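Non-structural protein 3 (Porcine deltacoronavirus, PDB 6LN0) is a multidomain coronavirus replicase protein that carries a macro domain and a zinc-binding papain-like peptidase domain, which probably cleaves the viral polyprotein. Local coordinates at residues A[297-302]-A[318-323]; A[250-255]-A[265-270]; A[272-277]-A[322-327]; A[256-261]-A[308-313]. One frame throughout, in Å; residues are numbered along the deposited sequence.

Contact 1: A[297-302]-A[318-323]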
loop_
_atom_site.group_PDB
_atom_site.type_symbol
_atom_site.label_atom_id
_atom_site.label_comp_id
_atom_site.label_asym_id
_atom_site.label_seq_id
_atom_site.Cartn_x
_atom_site.Cartn_y
_atom_site.Cartn_z
ATOM N N ALA A 297 -20.629 -1.238 -5.174
ATOM C CA ALA A 297 -19.216 -0.869 -5.189
ATOM C C ALA A 297 -18.445 -1.736 -6.178
ATOM O O ALA A 297 -17.603 -1.240 -6.940
ATOM C CB ALA A 297 -18.626 -0.989 -3.786
ATOM N N TRP A 298 -18.738 -3.027 -6.199
ATOM C CA TRP A 298 -18.178 -3.883 -7.234
ATOM C C TRP A 298 -18.512 -3.377 -8.637
ATOM O O TRP A 298 -17.679 -3.468 -9.547
ATOM C CB TRP A 298 -18.673 -5.314 -7.037
ATOM C CG TRP A 298 -18.136 -6.254 -8.052
ATOM C CD1 TRP A 298 -16.836 -6.706 -8.171
ATOM C CD2 TRP A 298 -18.875 -6.879 -9.106
ATOM N NE1 TRP A 298 -16.738 -7.576 -9.235
ATOM C CE2 TRP A 298 -17.969 -7.704 -9.823
ATOM C CE3 TRP A 298 -20.206 -6.832 -9.507
ATOM C CZ2 TRP A 298 -18.362 -8.454 -10.925
ATOM C CZ3 TRP A 298 -20.597 -7.593 -10.602
ATOM C CH2 TRP A 298 -19.684 -8.388 -11.294
ATOM N N ILE A 299 -19.717 -2.844 -8.856
ATOM C CA ILE A 299 -20.041 -2.376 -10.203
ATOM C C ILE A 299 -19.181 -1.180 -10.559
ATOM O O ILE A 299 -18.630 -1.095 -11.663
ATOM C CB ILE A 299 -21.534 -2.032 -10.345
ATOM C CG1 ILE A 299 -22.400 -3.194 -9.907
ATOM C CG2 ILE A 299 -21.835 -1.619 -11.769
ATOM C CD1 ILE A 299 -22.829 -4.025 -10.964
ATOM N N TYR A 300 -19.067 -0.228 -9.636
ATOM C CA TYR A 300 -18.291 0.974 -9.916
ATOM C C TYR A 300 -16.823 0.655 -10.153
ATOM O O TYR A 300 -16.201 1.229 -11.056
ATOM C CB TYR A 300 -18.412 1.960 -8.765
ATOM C CG TYR A 300 -19.560 2.941 -8.882
ATOM C CD1 TYR A 300 -19.377 4.167 -9.494
ATOM C CD2 TYR A 300 -20.814 2.649 -8.340
ATOM C CE1 TYR A 300 -20.395 5.076 -9.574
ATOM C CE2 TYR A 300 -21.833 3.548 -8.414
ATOM C CZ TYR A 300 -21.624 4.767 -9.041
ATOM O OH TYR A 300 -22.643 5.685 -9.132
ATOM N N ALA A 301 -16.243 -0.246 -9.344
ATOM C CA ALA A 301 -14.820 -0.564 -9.499
ATOM C C ALA A 301 -14.559 -1.379 -10.765
ATOM O O ALA A 301 -13.516 -1.222 -11.407
ATOM C CB ALA A 301 -14.301 -1.323 -8.274
ATOM N N SER A 302 -15.484 -2.270 -11.128
ATOM C CA SER A 302 -15.297 -3.057 -12.345
ATOM C C SER A 302 -15.385 -2.197 -13.607
ATOM O O SER A 302 -14.738 -2.521 -14.610
ATOM C CB SER A 302 -16.326 -4.188 -12.415
ATOM O OG SER A 302 -16.211 -5.051 -11.297
ATOM N N SER A 318 -23.229 -5.678 -19.439
ATOM C CA SER A 318 -22.251 -6.607 -19.980
ATOM C C SER A 318 -21.366 -7.177 -18.877
ATOM O O SER A 318 -20.988 -8.354 -18.921
ATOM C CB SER A 318 -21.412 -5.920 -21.049
ATOM O OG SER A 318 -20.145 -6.557 -21.154
ATOM N N LEU A 319 -21.036 -6.361 -17.870
ATOM C CA LEU A 319 -20.306 -6.863 -16.711
ATOM C C LEU A 319 -21.104 -7.932 -15.978
ATOM O O LEU A 319 -20.586 -9.011 -15.674
ATOM C CB LEU A 319 -19.972 -5.714 -15.763
ATOM C CG LEU A 319 -19.490 -6.211 -14.404
ATOM C CD1 LEU A 319 -18.040 -6.588 -14.511
ATOM C CD2 LEU A 319 -19.706 -5.145 -13.354
ATOM N N LEU A 320 -22.379 -7.662 -15.703
ATOM C CA LEU A 320 -23.193 -8.614 -14.958
ATOM C C LEU A 320 -23.341 -9.923 -15.711
ATOM O O LEU A 320 -23.158 -11.006 -15.137
ATOM C CB LEU A 320 -24.564 -8.012 -14.665
ATOM C CG LEU A 320 -24.517 -6.709 -13.863
ATOM C CD1 LEU A 320 -25.948 -6.235 -13.578
ATOM C CD2 LEU A 320 -23.677 -6.862 -12.567
ATOM N N VAL A 321 -23.663 -9.842 -17.010
ATOM C CA VAL A 321 -23.957 -11.044 -17.797
ATOM C C VAL A 321 -22.717 -11.928 -17.921
ATOM O O VAL A 321 -22.792 -13.155 -17.790
ATOM C CB VAL A 321 -24.526 -10.655 -19.179
ATOM C CG1 VAL A 321 -24.422 -11.821 -20.140
ATOM C CG2 VAL A 321 -25.962 -10.198 -19.052
ATOM N N SER A 322 -21.560 -11.325 -18.156
ATOM C CA SER A 322 -20.349 -12.127 -18.270
ATOM C C SER A 322 -19.914 -12.757 -16.944
ATOM O O SER A 322 -19.105 -13.688 -16.965
ATOM C CB SER A 322 -19.212 -11.288 -18.826
ATOM O OG SER A 322 -18.818 -10.384 -17.845
ATOM N N ASN A 323 -20.414 -12.287 -15.795
ATOM C CA ASN A 323 -20.142 -12.937 -14.517
ATOM C C ASN A 323 -21.234 -13.912 -14.127
ATOM O O ASN A 323 -21.337 -14.287 -12.944
ATOM C CB ASN A 323 -19.957 -11.914 -13.405
ATOM C CG ASN A 323 -18.586 -11.344 -13.394
ATOM O OD1 ASN A 323 -17.687 -11.862 -12.738
ATOM N ND2 ASN A 323 -18.408 -10.261 -14.113
#
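Trp-298 and Leu-319 reach toward each other tip to tip. With CG anti to the backbone N (chi1 -180°), Trp-298 points its six-membered ring at the other helix, and Leu-319 CD2 rests over one face, 4.0 Å from the ring centroid, as a CH-pi contact. Ser-302 shares that face: its OG hangs above the rim while donating to Trp-298 O at 2.8 Å, and its CB packs against Leu-319 CD1 at 3.6 Å. Asn-323 comes in at the edge instead, ND2 3.6 Å from Trp-298 CH2, with the amide turned almost perpendicular to the ring (85°). That amide is well held, since ND2 donates to Leu-319 O in a nearly straight bond of 3.0 Å and OD1 is taken by Arg-277. Leu-320 CD2 touches both Trp-298 CZ3 at the indole edge (3.7 Å) and Ile-299 CD1 (3.4 Å), its side chain crossing that of Ile-299 at about a right angle. Segments 297-302 and 318-322 of helices 293-302 and 313-322 have axes 109° apart and 11.2 Å at closest. Around the joint, Tyr-234 of helix 228-237 and Ile-280 and Leu-283 of helix 278-287 also pack on Trp-298, whose NE1 binds Leu-224 O.

Contact 2: A[250-255]-A[265-270]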
loop_
_atom_site.group_PDB
_atom_site.type_symbol
_atom_site.label_atom_id
_atom_site.label_comp_id
_atom_site.label_asym_id
_atom_site.label_seq_id
_atom_site.Cartn_x
_atom_site.Cartn_y
_atom_site.Cartn_z
ATOM N N LEU A 250 -39.142 -5.713 -8.914
ATOM C CA LEU A 250 -37.695 -5.797 -8.768
ATOM C C LEU A 250 -37.201 -4.874 -7.655
ATOM O O LEU A 250 -37.822 -3.850 -7.352
ATOM C CB LEU A 250 -36.995 -5.440 -10.085
ATOM C CG LEU A 250 -37.353 -4.131 -10.774
ATOM C CD1 LEU A 250 -36.579 -2.982 -10.161
ATOM C CD2 LEU A 250 -37.042 -4.231 -12.254
ATOM N N MET A 251 -36.059 -5.224 -7.064
ATOM C CA MET A 251 -35.407 -4.352 -6.083
ATOM C C MET A 251 -34.640 -3.260 -6.832
ATOM O O MET A 251 -33.694 -3.548 -7.567
ATOM C CB MET A 251 -34.498 -5.168 -5.167
ATOM C CG MET A 251 -33.901 -4.367 -4.011
ATOM S SD MET A 251 -35.058 -3.982 -2.666
ATOM C CE MET A 251 -35.065 -5.518 -1.757
ATOM N N HIS A 252 -35.072 -2.013 -6.678
ATOM C CA HIS A 252 -34.570 -0.883 -7.446
ATOM C C HIS A 252 -33.583 -0.071 -6.624
ATOM O O HIS A 252 -33.716 0.059 -5.405
ATOM C CB HIS A 252 -35.718 0.035 -7.885
ATOM C CG HIS A 252 -35.267 1.309 -8.535
ATOM N ND1 HIS A 252 -34.726 1.348 -9.803
ATOM C CD2 HIS A 252 -35.285 2.593 -8.101
ATOM C CE1 HIS A 252 -34.421 2.595 -10.120
ATOM N NE2 HIS A 252 -34.746 3.371 -9.102
ATOM N N LEU A 253 -32.616 0.521 -7.306
ATOM C CA LEU A 253 -31.602 1.325 -6.645
ATOM C C LEU A 253 -31.993 2.781 -6.826
ATOM O O LEU A 253 -31.842 3.331 -7.921
ATOM C CB LEU A 253 -30.212 1.040 -7.208
ATOM C CG LEU A 253 -29.052 1.832 -6.602
ATOM C CD1 LEU A 253 -28.647 1.277 -5.247
ATOM C CD2 LEU A 253 -27.867 1.840 -7.532
ATOM N N LYS A 254 -32.470 3.399 -5.735
ATOM C CA LYS A 254 -32.987 4.767 -5.757
ATOM C C LYS A 254 -31.995 5.720 -6.410
ATOM O O LYS A 254 -30.791 5.662 -6.154
ATOM C CB LYS A 254 -33.310 5.230 -4.324
ATOM C CG LYS A 254 -33.863 6.664 -4.209
ATOM C CD LYS A 254 -34.530 6.945 -2.840
ATOM C CE LYS A 254 -35.950 6.361 -2.741
ATOM N NZ LYS A 254 -36.768 6.888 -1.594
ATOM N N GLN A 255 -32.514 6.589 -7.276
ATOM C CA GLN A 255 -31.670 7.502 -8.041
ATOM C C GLN A 255 -30.879 8.415 -7.102
ATOM O O GLN A 255 -31.411 8.944 -6.121
ATOM C CB GLN A 255 -32.544 8.315 -9.006
ATOM C CG GLN A 255 -31.898 9.544 -9.634
ATOM C CD GLN A 255 -30.704 9.213 -10.515
ATOM O OE1 GLN A 255 -30.821 8.456 -11.484
ATOM N NE2 GLN A 255 -29.537 9.792 -10.185
ATOM N N GLY A 265 -28.757 -1.024 -15.390
ATOM C CA GLY A 265 -28.116 -2.296 -15.694
ATOM C C GLY A 265 -28.604 -3.420 -14.799
ATOM O O GLY A 265 -28.955 -4.501 -15.281
ATOM N N VAL A 266 -28.634 -3.179 -13.481
ATOM C CA VAL A 266 -29.150 -4.162 -12.526
ATOM C C VAL A 266 -30.622 -4.472 -12.754
ATOM O O VAL A 266 -31.081 -5.584 -12.453
ATOM C CB VAL A 266 -28.909 -3.669 -11.088
ATOM C CG1 VAL A 266 -29.311 -4.748 -10.085
ATOM C CG2 VAL A 266 -27.442 -3.283 -10.922
ATOM N N ASN A 267 -31.399 -3.505 -13.243
ATOM C CA ASN A 267 -32.817 -3.786 -13.416
ATOM C C ASN A 267 -33.083 -4.625 -14.662
ATOM O O ASN A 267 -33.906 -5.541 -14.619
ATOM C CB ASN A 267 -33.612 -2.486 -13.435
ATOM C CG ASN A 267 -33.690 -1.862 -12.056
ATOM O OD1 ASN A 267 -33.461 -2.549 -11.038
ATOM N ND2 ASN A 267 -33.980 -0.565 -12.003
ATOM N N LEU A 268 -32.400 -4.341 -15.773
ATOM C CA LEU A 268 -32.394 -5.278 -16.895
ATOM C C LEU A 268 -31.980 -6.672 -16.435
ATOM O O LEU A 268 -32.645 -7.666 -16.746
ATOM C CB LEU A 268 -31.452 -4.782 -17.990
ATOM C CG LEU A 268 -31.366 -5.615 -19.255
ATOM C CD1 LEU A 268 -32.712 -5.681 -19.956
ATOM C CD2 LEU A 268 -30.319 -5.004 -20.173
ATOM N N PHE A 269 -30.885 -6.757 -15.672
ATOM C CA PHE A 269 -30.375 -8.065 -15.278
ATOM C C PHE A 269 -31.421 -8.830 -14.482
ATOM O O PHE A 269 -31.627 -10.028 -14.703
ATOM C CB PHE A 269 -29.069 -7.939 -14.468
ATOM C CG PHE A 269 -28.505 -9.269 -14.071
ATOM C CD1 PHE A 269 -28.895 -9.881 -12.891
ATOM C CD2 PHE A 269 -27.665 -9.955 -14.926
ATOM C CE1 PHE A 269 -28.432 -11.136 -12.563
ATOM C CE2 PHE A 269 -27.198 -11.217 -14.602
ATOM C CZ PHE A 269 -27.566 -11.798 -13.413
ATOM N N GLN A 270 -32.101 -8.148 -13.561
ATOM C CA GLN A 270 -33.136 -8.796 -12.770
ATOM C C GLN A 270 -34.246 -9.386 -13.634
ATOM O O GLN A 270 -34.907 -10.334 -13.198
ATOM C CB GLN A 270 -33.717 -7.801 -11.759
ATOM C CG GLN A 270 -32.766 -7.477 -10.605
ATOM C CD GLN A 270 -33.388 -6.565 -9.570
ATOM O OE1 GLN A 270 -34.034 -7.031 -8.628
ATOM N NE2 GLN A 270 -33.210 -5.252 -9.743
#
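Gln-270 leaves its helix with CG anti to the carbonyl carbon (chi1 -72°) and then runs extended, so CB and CG span the gap to the strand and deliver a flat amide to the strand's backbone. CD arrives 3.8 Å from Leu-250 CB. Beyond it the two tips split their work on one residue: OE1 accepts from Met-251 N at 3.1 Å, the N-H arriving in the carbonyl plane on a lone pair, and NE2 donates to Met-251 O at 2.8 Å from above that carbonyl's plane. NE2 also makes a weak bond back to Val-266 O of its own helix. One turn earlier, Asn-267 sends ND2 to His-252 ND1 at 3.0 Å; the donor lies in the imidazole plane, at the ring edge, with amide and ring 33° apart. Leu-250 crosses Asn-267 at about a right angle, its CD1 3.3 Å from OD1. Strand 250-253 pairs on its other side with strand 244-247, so the Gln-270 amide stands where a further strand would, answering both the N-H and the C=O of Met-251; Tyr-287 OH adds a second bond to that carbonyl. An accepting ND1 implies that the neutral His-252 ring probably carries its proton on NE2, and the Asn-267 donor would disfavour protonation of ND1.

Contact 3: A[272-277]-A[322-327]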
loop_
_atom_site.group_PDB
_atom_site.type_symbol
_atom_site.label_atom_id
_atom_site.label_comp_id
_atom_site.label_asym_id
_atom_site.label_seq_id
_atom_site.Cartn_x
_atom_site.Cartn_y
_atom_site.Cartn_z
ATOM N N THR A 272 -33.729 -10.966 -16.469
ATOM C CA THR A 272 -33.248 -12.126 -17.201
ATOM C C THR A 272 -33.276 -13.344 -16.286
ATOM O O THR A 272 -33.705 -13.285 -15.134
ATOM C CB THR A 272 -31.836 -11.920 -17.733
ATOM O OG1 THR A 272 -30.926 -12.198 -16.671
ATOM C CG2 THR A 272 -31.642 -10.506 -18.200
ATOM N N ALA A 273 -32.802 -14.466 -16.811
ATOM C CA ALA A 273 -32.854 -15.720 -16.083
ATOM C C ALA A 273 -31.478 -16.177 -15.634
ATOM O O ALA A 273 -31.327 -17.325 -15.210
ATOM C CB ALA A 273 -33.518 -16.794 -16.942
ATOM N N TYR A 274 -30.476 -15.305 -15.708
ATOM C CA TYR A 274 -29.092 -15.684 -15.468
ATOM C C TYR A 274 -28.827 -15.832 -13.974
ATOM O O TYR A 274 -29.523 -15.251 -13.142
ATOM C CB TYR A 274 -28.145 -14.641 -16.060
ATOM C CG TYR A 274 -28.270 -14.427 -17.554
ATOM C CD1 TYR A 274 -28.411 -15.502 -18.426
ATOM C CD2 TYR A 274 -28.241 -13.148 -18.089
ATOM C CE1 TYR A 274 -28.520 -15.299 -19.787
ATOM C CE2 TYR A 274 -28.351 -12.928 -19.437
ATOM C CZ TYR A 274 -28.487 -14.006 -20.295
ATOM O OH TYR A 274 -28.589 -13.796 -21.663
ATOM N N GLN A 275 -27.801 -16.619 -13.640
ATOM C CA GLN A 275 -27.366 -16.796 -12.257
ATOM C C GLN A 275 -25.880 -16.474 -12.128
ATOM O O GLN A 275 -25.047 -17.097 -12.790
ATOM C CB GLN A 275 -27.641 -18.218 -11.752
ATOM C CG GLN A 275 -26.901 -18.487 -10.431
ATOM C CD GLN A 275 -27.354 -19.741 -9.709
ATOM O OE1 GLN A 275 -27.788 -20.714 -10.329
ATOM N NE2 GLN A 275 -27.239 -19.727 -8.382
ATOM N N PHE A 276 -25.552 -15.520 -11.263
ATOM C CA PHE A 276 -24.169 -15.117 -11.036
ATOM C C PHE A 276 -23.309 -16.279 -10.532
ATOM O O PHE A 276 -23.768 -17.142 -9.786
ATOM C CB PHE A 276 -24.122 -14.002 -9.996
ATOM C CG PHE A 276 -24.580 -12.674 -10.499
ATOM C CD1 PHE A 276 -23.937 -12.059 -11.564
ATOM C CD2 PHE A 276 -25.628 -12.004 -9.862
ATOM C CE1 PHE A 276 -24.347 -10.814 -12.007
ATOM C CE2 PHE A 276 -26.048 -10.760 -10.294
ATOM C CZ PHE A 276 -25.411 -10.159 -11.372
ATOM N N ARG A 277 -22.032 -16.263 -10.900
ATOM C CA ARG A 277 -21.071 -17.176 -10.302
ATOM C C ARG A 277 -20.988 -16.957 -8.779
ATOM O O ARG A 277 -21.381 -15.906 -8.271
ATOM C CB ARG A 277 -19.703 -16.989 -10.960
ATOM C CG ARG A 277 -18.987 -15.744 -10.530
ATOM C CD ARG A 277 -17.821 -15.510 -11.434
ATOM N NE ARG A 277 -17.268 -14.174 -11.322
ATOM C CZ ARG A 277 -16.350 -13.819 -10.432
ATOM N NH1 ARG A 277 -15.886 -14.703 -9.560
ATOM N NH2 ARG A 277 -15.887 -12.577 -10.421
ATOM N N SER A 322 -21.560 -11.325 -18.156
ATOM C CA SER A 322 -20.349 -12.127 -18.270
ATOM C C SER A 322 -19.914 -12.757 -16.944
ATOM O O SER A 322 -19.105 -13.688 -16.965
ATOM C CB SER A 322 -19.212 -11.288 -18.826
ATOM O OG SER A 322 -18.818 -10.384 -17.845
ATOM N N ASN A 323 -20.414 -12.287 -15.795
ATOM C CA ASN A 323 -20.142 -12.937 -14.517
ATOM C C ASN A 323 -21.234 -13.912 -14.127
ATOM O O ASN A 323 -21.337 -14.287 -12.944
ATOM C CB ASN A 323 -19.957 -11.914 -13.405
ATOM C CG ASN A 323 -18.586 -11.344 -13.394
ATOM O OD1 ASN A 323 -17.687 -11.862 -12.738
ATOM N ND2 ASN A 323 -18.408 -10.261 -14.113
ATOM N N SER A 324 -22.036 -14.342 -15.094
ATOM C CA SER A 324 -23.131 -15.264 -14.881
ATOM C C SER A 324 -22.945 -16.503 -15.755
ATOM O O SER A 324 -21.957 -16.650 -16.465
ATOM C CB SER A 324 -24.460 -14.575 -15.184
ATOM O OG SER A 324 -24.545 -14.294 -16.578
ATOM N N ASP A 325 -23.913 -17.403 -15.693
ATOM C CA ASP A 325 -23.951 -18.571 -16.565
ATOM C C ASP A 325 -24.525 -18.281 -17.969
ATOM O O ASP A 325 -24.895 -19.230 -18.650
ATOM C CB ASP A 325 -24.764 -19.691 -15.906
ATOM C CG ASP A 325 -26.243 -19.327 -15.714
ATOM O OD1 ASP A 325 -26.629 -18.152 -15.909
ATOM O OD2 ASP A 325 -27.033 -20.230 -15.353
ATOM N N ALA A 326 -24.602 -17.031 -18.426
ATOM C CA ALA A 326 -25.236 -16.737 -19.712
ATOM C C ALA A 326 -24.495 -17.409 -20.852
ATOM O O ALA A 326 -23.302 -17.164 -21.063
ATOM C CB ALA A 326 -25.281 -15.227 -19.966
ATOM N N ALA A 327 -25.220 -18.220 -21.611
ATOM C CA ALA A 327 -24.662 -18.897 -22.771
ATOM C C ALA A 327 -25.802 -19.519 -23.538
ATOM O O ALA A 327 -26.810 -19.921 -22.949
ATOM C CB ALA A 327 -23.645 -19.976 -22.377
#
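Ala-326 CB sits over one face of the Tyr-274 ring, 3.4 Å from its centroid, in a close CH-pi contact. The Phe-276 ring turns an edge to the second loop, with CD1 3.7 Å from Asn-323 O in its plane. The guanidinium of Arg-277 likewise works edge-on: NE meets Asn-323 OD1 at 2.7 Å on a lone pair, and NH2 reaches the same oxygen at 3.0 Å nearly along the C=O axis. Both bonds lie in the guanidinium plane, which is 34° from the amide plane, so one carbonyl oxygen is gripped by two N-H groups and the Asn-323 amide is fixed in rotation.

The backbones add a short antiparallel-like join, a single bridge of Phe-276 with Ser-324. Arg-277 N donates to Asn-323 O in an almost straight bond of 2.9 Å, and Asp-325 N donates to Gln-275 O at 3.1 Å. Gln-275 N would pair with the backbone O of Asp-325 in a regular antiparallel sheet; here the Asp-325 carboxylate takes that part, OD1 accepting this N-H at 3.0 Å from above the carboxylate plane.

Arg-277 stands at the N-cap position of helix 278-287, so this join ties the link between helices 260-270 and 278-287 to the one leading from helix 313-322 into strand 327-332. Phe-276 stacks on Phe-269, while Tyr-274 packs on Val-321 and on Tyr-421 of strand 416-423.

Contact 4: A[256-261]-A[308-313]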
loop_
_atom_site.group_PDB
_atom_site.type_symbol
_atom_site.label_atom_id
_atom_site.label_comp_id
_atom_site.label_asym_id
_atom_site.label_seq_id
_atom_site.Cartn_x
_atom_site.Cartn_y
_atom_site.Cartn_z
ATOM N N LYS A 256 -29.590 8.583 -7.402
ATOM C CA LYS A 256 -28.678 9.321 -6.533
ATOM C C LYS A 256 -27.283 9.382 -7.133
ATOM O O LYS A 256 -26.763 8.361 -7.594
ATOM C CB LYS A 256 -28.596 8.669 -5.153
ATOM C CG LYS A 256 -27.549 9.278 -4.237
ATOM C CD LYS A 256 -27.883 8.978 -2.796
ATOM C CE LYS A 256 -26.637 8.897 -1.952
ATOM N NZ LYS A 256 -26.960 8.609 -0.518
ATOM N N ASP A 257 -26.672 10.567 -7.138
ATOM C CA ASP A 257 -25.250 10.708 -7.457
ATOM C C ASP A 257 -24.904 10.125 -8.828
ATOM O O ASP A 257 -23.836 9.524 -9.014
ATOM C CB ASP A 257 -24.381 10.062 -6.375
ATOM C CG ASP A 257 -24.317 10.876 -5.101
ATOM O OD1 ASP A 257 -23.932 12.064 -5.178
ATOM O OD2 ASP A 257 -24.627 10.316 -4.019
ATOM N N ASN A 258 -25.810 10.287 -9.794
ATOM C CA ASN A 258 -25.607 9.832 -11.166
ATOM C C ASN A 258 -25.533 8.322 -11.282
ATOM O O ASN A 258 -24.928 7.804 -12.220
ATOM C CB ASN A 258 -24.342 10.427 -11.784
ATOM C CG ASN A 258 -24.583 11.752 -12.414
ATOM O OD1 ASN A 258 -25.625 12.368 -12.192
ATOM N ND2 ASN A 258 -23.617 12.221 -13.204
ATOM N N ASN A 259 -26.120 7.597 -10.348
ATOM C CA ASN A 259 -26.029 6.147 -10.372
ATOM C C ASN A 259 -27.061 5.485 -11.312
ATOM O O ASN A 259 -27.329 4.289 -11.143
ATOM C CB ASN A 259 -26.185 5.597 -8.950
ATOM C CG ASN A 259 -27.581 5.805 -8.396
ATOM O OD1 ASN A 259 -28.375 6.551 -8.973
ATOM N ND2 ASN A 259 -27.894 5.139 -7.285
ATOM N N CYS A 260 -27.667 6.209 -12.262
ATOM C CA CYS A 260 -28.757 5.593 -13.024
ATOM C C CYS A 260 -28.231 4.521 -13.963
ATOM O O CYS A 260 -28.896 3.497 -14.164
ATOM C CB CYS A 260 -29.567 6.661 -13.781
ATOM S SG CYS A 260 -28.624 7.729 -14.898
ATOM N N PHE A 261 -27.025 4.723 -14.502
ATOM C CA PHE A 261 -26.370 3.677 -15.282
ATOM C C PHE A 261 -26.229 2.370 -14.511
ATOM O O PHE A 261 -26.156 1.304 -15.133
ATOM C CB PHE A 261 -24.995 4.145 -15.786
ATOM C CG PHE A 261 -23.881 4.067 -14.763
ATOM C CD1 PHE A 261 -23.808 4.966 -13.714
ATOM C CD2 PHE A 261 -22.882 3.118 -14.890
ATOM C CE1 PHE A 261 -22.750 4.893 -12.788
ATOM C CE2 PHE A 261 -21.835 3.035 -13.984
ATOM C CZ PHE A 261 -21.772 3.926 -12.928
ATOM N N GLY A 308 -20.824 9.665 -8.190
ATOM C CA GLY A 308 -20.988 11.036 -8.625
ATOM C C GLY A 308 -20.796 11.143 -10.124
ATOM O O GLY A 308 -21.492 11.895 -10.812
ATOM N N GLU A 309 -19.848 10.364 -10.634
ATOM C CA GLU A 309 -19.602 10.256 -12.062
ATOM C C GLU A 309 -20.696 9.420 -12.701
ATOM O O GLU A 309 -21.316 8.563 -12.054
ATOM C CB GLU A 309 -18.236 9.615 -12.285
ATOM C CG GLU A 309 -17.638 9.600 -13.657
ATOM C CD GLU A 309 -16.267 8.923 -13.594
ATOM O OE1 GLU A 309 -15.864 8.530 -12.462
ATOM O OE2 GLU A 309 -15.604 8.774 -14.653
ATOM N N MET A 310 -20.947 9.687 -13.978
ATOM C CA MET A 310 -21.991 9.007 -14.725
ATOM C C MET A 310 -21.319 8.087 -15.728
ATOM O O MET A 310 -20.351 8.484 -16.388
ATOM C CB MET A 310 -22.925 10.007 -15.420
ATOM C CG MET A 310 -24.135 9.350 -16.120
ATOM S SD MET A 310 -24.003 9.492 -17.895
ATOM C CE MET A 310 -25.331 8.443 -18.450
ATOM N N GLY A 311 -21.808 6.850 -15.801
ATOM C CA GLY A 311 -21.214 5.832 -16.656
ATOM C C GLY A 311 -22.152 5.222 -17.688
ATOM O O GLY A 311 -23.259 5.723 -17.921
ATOM N N CYS A 312 -21.699 4.127 -18.310
ATOM C CA CYS A 312 -22.355 3.537 -19.467
ATOM C C CYS A 312 -23.209 2.352 -19.047
ATOM O O CYS A 312 -22.667 1.379 -18.501
ATOM C CB CYS A 312 -21.321 3.080 -20.480
ATOM S SG CYS A 312 -22.079 2.235 -21.856
ATOM N N PRO A 313 -24.520 2.346 -19.313
ATOM C CA PRO A 313 -25.319 1.189 -18.893
ATOM C C PRO A 313 -24.977 -0.084 -19.653
ATOM O O PRO A 313 -25.161 -1.166 -19.092
ATOM C CB PRO A 313 -26.767 1.648 -19.147
ATOM C CG PRO A 313 -26.659 2.659 -20.198
ATOM C CD PRO A 313 -25.343 3.363 -19.989
#
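Phe-261 takes the crowded first torsion, CG between the backbone N and the carbonyl carbon (chi1 80°), which swings its ring from the start of helix 260-270 onto the facing loop. What it meets there is bare backbone: Gly-311 lies over one face with CA 3.7 Å from the ring centroid and N offset toward the rim. Lacking a side chain, Gly-311 can lie this flat on the ring, and its O comes 3.2 Å from Phe-261 CB. A second set of torsions shapes the turn before the helix: Asp-257 and Asn-258 both have positive phi (56° and 66°), the mark of a type I' turn from Lys-256 to Asn-259. This presents Asp-257 O to Gly-308 N for a weak bond of 3.1 Å. Asn-258 then crosses Met-310 at about a right angle, ND2 touching CB at 3.2 Å. Tyr-300 meets the Phe-261 ring edge-to-face, and Cys-399 of strand 398-402 touches both Phe-261 and Pro-313. In papain-like peptidases the nucleophilic cysteine stands at the N-terminal end of the central helix; Cys-260, first residue of helix 260-270 and in contact with His-398, fits that place, so the turn leads into, and Phe-261 directly follows, the probable nucleophile.

All four contacts lie in the papain-like peptidase domain, among and beside the helices of its 260-322 region. Helix 260-270 ties together contacts 2 and 4, whose centres are 13 Å apart; contacts 2 and 3 also touch, with centres 16 Å apart. Contacts 1 and 3 share Ser-322 and Asn-323 at the end of helix 313-322, with centres 12 Å apart, while Leu-320 of contact 1 packs on Gly-265, Val-266 and Phe-269. Contact 2 closes before contacts 1 and 3 open, whereas contact 4 alternates with the other three along the chain. Contacts 3 and 4 do not touch, with nearest atoms about 11 Å apart: contact 4 lies at the probable active-site end of helix 260-270, contact 3 at the junction to strand 327-332.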